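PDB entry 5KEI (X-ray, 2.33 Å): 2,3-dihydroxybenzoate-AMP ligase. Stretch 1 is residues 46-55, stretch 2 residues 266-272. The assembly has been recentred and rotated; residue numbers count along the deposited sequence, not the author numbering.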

# COMPACT_ATOMS: atom_id res chain seq x y z
N LEU A 46 -14.73 -7.82 12.33
CA LEU A 46 -13.59 -8.37 11.61
C LEU A 46 -13.73 -8.11 10.13
O LEU A 46 -14.85 -8.02 9.64
CB LEU A 46 -13.45 -9.87 11.86
CG LEU A 46 -13.05 -10.39 13.25
CD1 LEU A 46 -12.79 -11.88 13.15
CD2 LEU A 46 -11.83 -9.69 13.84
N LEU A 47 -12.60 -8.02 9.42
CA LEU A 47 -12.61 -7.73 8.00
C LEU A 47 -13.53 -8.68 7.22
O LEU A 47 -14.28 -8.23 6.35
CB LEU A 47 -11.19 -7.79 7.41
CG LEU A 47 -10.97 -7.35 5.96
CD1 LEU A 47 -11.75 -6.08 5.62
CD2 LEU A 47 -9.46 -7.13 5.67
N ASP A 48 -13.50 -9.98 7.53
CA ASP A 48 -14.27 -10.93 6.73
C ASP A 48 -15.77 -10.70 6.89
O ASP A 48 -16.55 -11.26 6.12
CB ASP A 48 -13.98 -12.40 7.10
CG ASP A 48 -14.61 -12.82 8.45
OD1 ASP A 48 -14.16 -12.34 9.51
OD2 ASP A 48 -15.60 -13.60 8.43
N SER A 49 -16.17 -9.92 7.88
CA SER A 49 -17.59 -9.70 8.16
C SER A 49 -18.21 -8.80 7.11
O SER A 49 -19.44 -8.74 6.98
CB SER A 49 -17.81 -9.09 9.54
OG SER A 49 -17.53 -7.70 9.51
N VAL A 50 -17.36 -8.09 6.36
CA VAL A 50 -17.85 -7.30 5.25
C VAL A 50 -18.59 -8.22 4.27
O VAL A 50 -19.67 -7.87 3.81
CB VAL A 50 -16.71 -6.54 4.53
CG1 VAL A 50 -17.23 -5.85 3.24
CG2 VAL A 50 -16.10 -5.51 5.46
N LEU A 51 -18.05 -9.40 3.99
CA LEU A 51 -18.71 -10.35 3.08
C LEU A 51 -19.93 -10.98 3.74
O LEU A 51 -20.98 -11.12 3.11
CB LEU A 51 -17.75 -11.45 2.63
CG LEU A 51 -18.33 -12.67 1.89
CD1 LEU A 51 -19.20 -12.30 0.68
CD2 LEU A 51 -17.20 -13.60 1.47
N ARG A 52 -19.76 -11.34 5.01
CA ARG A 52 -20.79 -11.98 5.80
C ARG A 52 -22.03 -11.11 5.87
O ARG A 52 -23.14 -11.57 5.59
CB ARG A 52 -20.28 -12.29 7.21
CG ARG A 52 -21.21 -13.16 8.05
CD ARG A 52 -21.25 -14.57 7.53
NE ARG A 52 -20.03 -15.30 7.86
CZ ARG A 52 -19.65 -16.42 7.26
NH1 ARG A 52 -20.38 -16.93 6.28
NH2 ARG A 52 -18.53 -17.03 7.64
N THR A 53 -21.84 -9.85 6.23
CA THR A 53 -22.96 -8.93 6.37
C THR A 53 -23.61 -8.66 5.02
O THR A 53 -24.84 -8.65 4.91
CB THR A 53 -22.53 -7.62 7.02
OG1 THR A 53 -22.03 -7.89 8.34
CG2 THR A 53 -23.70 -6.63 7.10
N ALA A 54 -22.79 -8.46 3.99
CA ALA A 54 -23.26 -8.32 2.62
C ALA A 54 -24.06 -9.55 2.15
O ALA A 54 -25.06 -9.42 1.46
CB ALA A 54 -22.08 -8.06 1.69
N ALA A 55 -23.60 -10.73 2.52
CA ALA A 55 -24.27 -11.97 2.16
C ALA A 55 -25.63 -12.13 2.85
O ALA A 55 -26.53 -12.74 2.28
CB ALA A 55 -23.38 -13.16 2.49
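Stretch 2 266-272: LLGAMTV

Stretch 2 is helical from its first residue, continuing a helix that begins earlier in the chain, and it packs against the helix of stretch 1 with the two N-to-C directions 32° apart and the axes 9.3 Å apart at closest approach. No hydrogen bond links the two stretches; the contact is made by van der Waals packing and buries 293 Å² in total.

Leu-266 lies out of reach of stretch 1. At Leu-267 the CA-to-CB bond points sideways, but the end of the side chain comes nearer, placing Leu-267 CD1 4.2 Å from CD1 of Leu-47; Leu-267 O lies 3.8 Å from Val-50 CG1. Gly-268 and Ala-269 make no contact, and the CA-to-CB bond of Ala-269 points away. One turn beyond Leu-267, the CA-to-CB bond of Met-270 points toward stretch 1, and this residue has the largest covered area of the segment. Met-270 CB lies 3.8 Å from Val-50 CG1, Met-270 CE 3.5 Å from Leu-51 CB and Met-270 O 3.4 Å from Ala-54 CB. Thr-271 rests its CG2 3.7 Å from Val-50 CG1, and the CA atoms of Thr-271 and Val-50 are 5.9 Å apart. The Thr-271 hydroxyl turns back on its own stretch, with Thr-271 OG1 donating a very short 2.5 Å hydrogen bond to Gly-268 O. The CA-to-CB bond of Val-272 points away.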

# COMPACT_ATOMS: atom_id res chain seq x y z
N LEU A 266 -13.01 -3.04 -4.28
CA LEU A 266 -13.80 -4.25 -4.05
C LEU A 266 -14.49 -4.27 -2.68
O LEU A 266 -15.69 -4.51 -2.59
CB LEU A 266 -12.91 -5.49 -4.20
CG LEU A 266 -13.52 -6.78 -3.65
CD1 LEU A 266 -14.60 -7.32 -4.56
CD2 LEU A 266 -12.45 -7.82 -3.42
N LEU A 267 -13.75 -3.97 -1.62
CA LEU A 267 -14.30 -4.00 -0.27
C LEU A 267 -15.35 -2.94 -0.00
O LEU A 267 -16.41 -3.22 0.59
CB LEU A 267 -13.16 -3.86 0.75
CG LEU A 267 -12.24 -5.10 0.67
CD1 LEU A 267 -11.09 -5.03 1.63
CD2 LEU A 267 -13.01 -6.39 0.94
N GLY A 268 -15.07 -1.71 -0.42
CA GLY A 268 -16.03 -0.64 -0.24
C GLY A 268 -17.27 -1.00 -1.03
O GLY A 268 -18.37 -0.88 -0.53
N ALA A 269 -17.07 -1.46 -2.26
CA ALA A 269 -18.18 -1.94 -3.07
C ALA A 269 -18.98 -3.01 -2.31
O ALA A 269 -20.20 -2.99 -2.34
CB ALA A 269 -17.67 -2.48 -4.41
N MET A 270 -18.30 -3.91 -1.60
CA MET A 270 -18.99 -4.98 -0.90
C MET A 270 -19.75 -4.48 0.33
O MET A 270 -20.71 -5.10 0.75
CB MET A 270 -18.02 -6.09 -0.50
CG MET A 270 -17.67 -7.05 -1.64
SD MET A 270 -16.44 -8.28 -1.12
CE MET A 270 -17.41 -9.35 -0.10
N THR A 271 -19.34 -3.35 0.90
CA THR A 271 -20.07 -2.82 2.03
C THR A 271 -21.45 -2.28 1.65
O THR A 271 -22.30 -2.12 2.53
CB THR A 271 -19.31 -1.68 2.75
OG1 THR A 271 -19.06 -0.62 1.82
CG2 THR A 271 -17.99 -2.18 3.34
N VAL A 272 -21.68 -1.98 0.36
CA VAL A 272 -23.00 -1.50 -0.08
C VAL A 272 -23.76 -2.48 -0.99
O VAL A 272 -24.79 -2.12 -1.57
CB VAL A 272 -22.92 -0.15 -0.86
CG1 VAL A 272 -22.44 1.01 0.03
CG2 VAL A 272 -22.10 -0.30 -2.15